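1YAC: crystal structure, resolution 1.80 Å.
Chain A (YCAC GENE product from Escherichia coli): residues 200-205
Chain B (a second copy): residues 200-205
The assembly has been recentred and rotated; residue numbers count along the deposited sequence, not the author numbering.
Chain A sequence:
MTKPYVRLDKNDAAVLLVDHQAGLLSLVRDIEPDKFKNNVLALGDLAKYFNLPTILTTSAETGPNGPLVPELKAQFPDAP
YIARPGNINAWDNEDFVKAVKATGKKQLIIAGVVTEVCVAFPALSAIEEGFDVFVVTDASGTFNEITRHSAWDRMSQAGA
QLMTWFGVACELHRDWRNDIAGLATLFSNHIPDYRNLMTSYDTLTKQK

Chain A, residues 200-205: SYDTLT
Chain B 200-205: SYDTLT

How are the two backbones laid out? Each copy contributes residues 200-204 of a helix that begins earlier in its chain, at phi/psi near -60/-45, drifting to about -80/-30 at L204(A) and L204(B). The two axes run in nearly the same direction, at a signed crossing angle of -25° and a closest approach of 11.2 Å. The register is symmetric: L204(A) CA lies 7.7 Å from L204(B) CA.

What kind of contact do the side chains make? The contact is apolar, with no hydrogen bond across it, and buries 228 Å² in total. Both leucines point toward the other stretch, with chi1 m (-84° in A, -87° in B) and chi2 t (-173° in each), and L204(A) CD1 meets L204(B) CD1 at 3.8 Å. The same methyls reach the tyrosines: Y201(A) CD1 to L204(B) CD1 is 3.6 Å, and L204(A) CD1 to Y201(B) CD1 is 3.5 Å. The tyrosines leave their backbones sideways, but chi1 t and chi2 near 80° bring the side-chain ends nearer the partner, where each leucine methyl approaches the ring obliquely. T205(A) and T205(B) point sideways, chi1 p at 62° and 64°, and their methyls flank the leucine pair: T205(A) CG2 to L204(B) CD2 is 4.1 Å, and L204(A) CD2 to T205(B) CG2 is 4.2 Å.

Which hydrogen bonds lie within each stretch? L204(A) N donates to S200(A) O at 3.1 Å, and L204(B) N to S200(B) O at 3.2 Å. T205(A) N reaches Y201(A) O, and T205(B) N reaches Y201(B) O, each at 3.0 Å. The threonine hydroxyls turn back to their own chains, T205(A) OG1 donating to Y201(A) O at 2.8 Å and T205(B) OG1 to Y201(B) O at 2.9 Å, so each tyrosine carbonyl accepts from both the amide and the hydroxyl of T205(A) or T205(B) in its own chain.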

ATOM      1  N   SER A 200      29.155  -6.423 -12.465  1.00 13.60           N
ATOM      2  CA  SER A 200      29.755  -7.604 -11.853  1.00 14.45           C
ATOM      3  C   SER A 200      30.343  -8.541 -12.905  1.00 14.98           C
ATOM      4  O   SER A 200      31.496  -8.976 -12.793  1.00 14.21           O
ATOM      5  CB  SER A 200      28.728  -8.340 -10.990  1.00 14.58           C
ATOM      6  OG  SER A 200      28.353  -7.551  -9.872  1.00 15.19           O
ATOM      7  N   TYR A 201      29.558  -8.822 -13.940  1.00 14.99           N
ATOM      8  CA  TYR A 201      30.002  -9.714 -15.008  1.00 17.10           C
ATOM      9  C   TYR A 201      31.254  -9.174 -15.717  1.00 17.68           C
ATOM     10  O   TYR A 201      32.203  -9.910 -15.969  1.00 18.23           O
ATOM     11  CB  TYR A 201      28.884  -9.919 -16.022  1.00 17.04           C
ATOM     12  CG  TYR A 201      29.280 -10.838 -17.137  1.00 17.92           C
ATOM     13  CD1 TYR A 201      29.221 -12.220 -16.977  1.00 19.71           C
ATOM     14  CD2 TYR A 201      29.736 -10.330 -18.349  1.00 19.52           C
ATOM     15  CE1 TYR A 201      29.609 -13.079 -18.001  1.00 21.35           C
ATOM     16  CE2 TYR A 201      30.127 -11.171 -19.377  1.00 21.25           C
ATOM     17  CZ  TYR A 201      30.064 -12.546 -19.194  1.00 21.78           C
ATOM     18  OH  TYR A 201      30.472 -13.386 -20.206  1.00 27.08           O
ATOM     19  N   ASP A 202      31.244  -7.887 -16.031  1.00 17.29           N
ATOM     20  CA  ASP A 202      32.364  -7.258 -16.698  1.00 18.95           C
ATOM     21  C   ASP A 202      33.649  -7.245 -15.885  1.00 20.49           C
ATOM     22  O   ASP A 202      34.722  -7.493 -16.433  1.00 20.47           O
ATOM     23  CB  ASP A 202      32.002  -5.842 -17.124  1.00 18.38           C
ATOM     24  CG  ASP A 202      31.046  -5.813 -18.296  1.00 18.75           C
ATOM     25  OD1 ASP A 202      30.714  -6.883 -18.851  1.00 20.17           O
ATOM     26  OD2 ASP A 202      30.626  -4.712 -18.678  1.00 20.43           O
ATOM     27  N   THR A 203      33.566  -6.965 -14.589  1.00 21.95           N
ATOM     28  CA  THR A 203      34.794  -6.924 -13.802  1.00 24.73           C
ATOM     29  C   THR A 203      35.352  -8.321 -13.580  1.00 25.91           C
ATOM     30  O   THR A 203      36.548  -8.485 -13.356  1.00 26.97           O
ATOM     31  CB  THR A 203      34.631  -6.192 -12.434  1.00 24.87           C
ATOM     32  OG1 THR A 203      33.990  -7.051 -11.495  1.00 31.74           O
ATOM     33  CG2 THR A 203      33.799  -4.941 -12.588  1.00 22.56           C
ATOM     34  N   LEU A 204      34.481  -9.322 -13.622  1.00 27.77           N
ATOM     35  CA  LEU A 204      34.902 -10.706 -13.419  1.00 29.82           C
ATOM     36  C   LEU A 204      35.457 -11.372 -14.663  1.00 31.13           C
ATOM     37  O   LEU A 204      36.286 -12.277 -14.555  1.00 33.14           O
ATOM     38  CB  LEU A 204      33.755 -11.570 -12.896  1.00 29.53           C
ATOM     39  CG  LEU A 204      33.422 -11.637 -11.410  1.00 30.73           C
ATOM     40  CD1 LEU A 204      32.359 -12.693 -11.215  1.00 31.88           C
ATOM     41  CD2 LEU A 204      34.651 -12.004 -10.598  1.00 32.63           C
ATOM     42  N   THR A 205      34.977 -10.956 -15.828  1.00 32.16           N
ATOM     43  CA  THR A 205      35.407 -11.551 -17.088  1.00 33.49           C
ATOM     44  C   THR A 205      36.428 -10.729 -17.863  1.00 35.07           C
ATOM     45  O   THR A 205      36.869 -11.215 -18.927  1.00 36.75           O
ATOM     46  CB  THR A 205      34.197 -11.855 -18.005  1.00 32.08           C
ATOM     47  OG1 THR A 205      33.514 -10.638 -18.343  1.00 31.93           O
ATOM     48  CG2 THR A 205      33.232 -12.796 -17.302  1.00 31.48           C
TER
ATOM     49  N   SER B 200      25.731 -17.011  -9.828  1.00 12.82           N
ATOM     50  CA  SER B 200      26.392 -16.372 -10.962  1.00 14.25           C
ATOM     51  C   SER B 200      27.911 -16.307 -10.768  1.00 15.14           C
ATOM     52  O   SER B 200      28.677 -16.645 -11.680  1.00 14.53           O
ATOM     53  CB  SER B 200      25.827 -14.971 -11.199  1.00 13.69           C
ATOM     54  OG  SER B 200      24.454 -15.037 -11.534  1.00 14.01           O
ATOM     55  N   TYR B 201      28.337 -15.891  -9.577  1.00 15.08           N
ATOM     56  CA  TYR B 201      29.760 -15.785  -9.266  1.00 17.14           C
ATOM     57  C   TYR B 201      30.463 -17.140  -9.373  1.00 17.72           C
ATOM     58  O   TYR B 201      31.513 -17.251 -10.004  1.00 18.56           O
ATOM     59  CB  TYR B 201      29.959 -15.205  -7.863  1.00 17.77           C
ATOM     60  CG  TYR B 201      31.413 -15.071  -7.474  1.00 18.92           C
ATOM     61  CD1 TYR B 201      32.180 -14.003  -7.933  1.00 20.09           C
ATOM     62  CD2 TYR B 201      32.036 -16.046  -6.700  1.00 20.11           C
ATOM     63  CE1 TYR B 201      33.527 -13.915  -7.638  1.00 21.21           C
ATOM     64  CE2 TYR B 201      33.379 -15.969  -6.401  1.00 21.13           C
ATOM     65  CZ  TYR B 201      34.118 -14.905  -6.876  1.00 22.25           C
ATOM     66  OH  TYR B 201      35.467 -14.852  -6.604  1.00 27.44           O
ATOM     67  N   ASP B 202      29.869 -18.166  -8.775  1.00 17.31           N
ATOM     68  CA  ASP B 202      30.440 -19.502  -8.801  1.00 19.24           C
ATOM     69  C   ASP B 202      30.559 -20.092 -10.200  1.00 20.82           C
ATOM     70  O   ASP B 202      31.589 -20.662 -10.545  1.00 20.98           O
ATOM     71  CB  ASP B 202      29.625 -20.454  -7.925  1.00 18.81           C
ATOM     72  CG  ASP B 202      29.803 -20.191  -6.442  1.00 19.32           C
ATOM     73  OD1 ASP B 202      30.668 -19.365  -6.074  1.00 20.98           O
ATOM     74  OD2 ASP B 202      29.077 -20.819  -5.640  1.00 20.15           O
ATOM     75  N   THR B 203      29.510 -19.984 -11.009  1.00 22.43           N
ATOM     76  CA  THR B 203      29.588 -20.567 -12.338  1.00 24.45           C
ATOM     77  C   THR B 203      30.629 -19.870 -13.195  1.00 25.58           C
ATOM     78  O   THR B 203      31.222 -20.491 -14.071  1.00 26.75           O
ATOM     79  CB  THR B 203      28.233 -20.584 -13.062  1.00 24.75           C
ATOM     80  OG1 THR B 203      27.901 -19.264 -13.483  1.00 31.47           O
ATOM     81  CG2 THR B 203      27.149 -21.077 -12.138  1.00 23.06           C
ATOM     82  N   LEU B 204      30.861 -18.593 -12.921  1.00 27.22           N
ATOM     83  CA  LEU B 204      31.836 -17.805 -13.665  1.00 29.11           C
ATOM     84  C   LEU B 204      33.282 -18.012 -13.241  1.00 30.71           C
ATOM     85  O   LEU B 204      34.188 -17.873 -14.059  1.00 32.80           O
ATOM     86  CB  LEU B 204      31.523 -16.321 -13.530  1.00 29.78           C
ATOM     87  CG  LEU B 204      30.548 -15.643 -14.475  1.00 31.00           C
ATOM     88  CD1 LEU B 204      30.582 -14.162 -14.203  1.00 31.88           C
ATOM     89  CD2 LEU B 204      30.971 -15.904 -15.915  1.00 33.34           C
ATOM     90  N   THR B 205      33.500 -18.276 -11.958  1.00 31.72           N
ATOM     91  CA  THR B 205      34.844 -18.453 -11.424  1.00 32.97           C
ATOM     92  C   THR B 205      35.263 -19.910 -11.235  1.00 34.61           C
ATOM     93  O   THR B 205      36.411 -20.139 -10.793  1.00 36.41           O
ATOM     94  CB  THR B 205      34.987 -17.708 -10.085  1.00 31.57           C
ATOM     95  OG1 THR B 205      34.103 -18.284  -9.111  1.00 31.23           O
ATOM     96  CG2 THR B 205      34.646 -16.236 -10.266  1.00 30.70           C
TER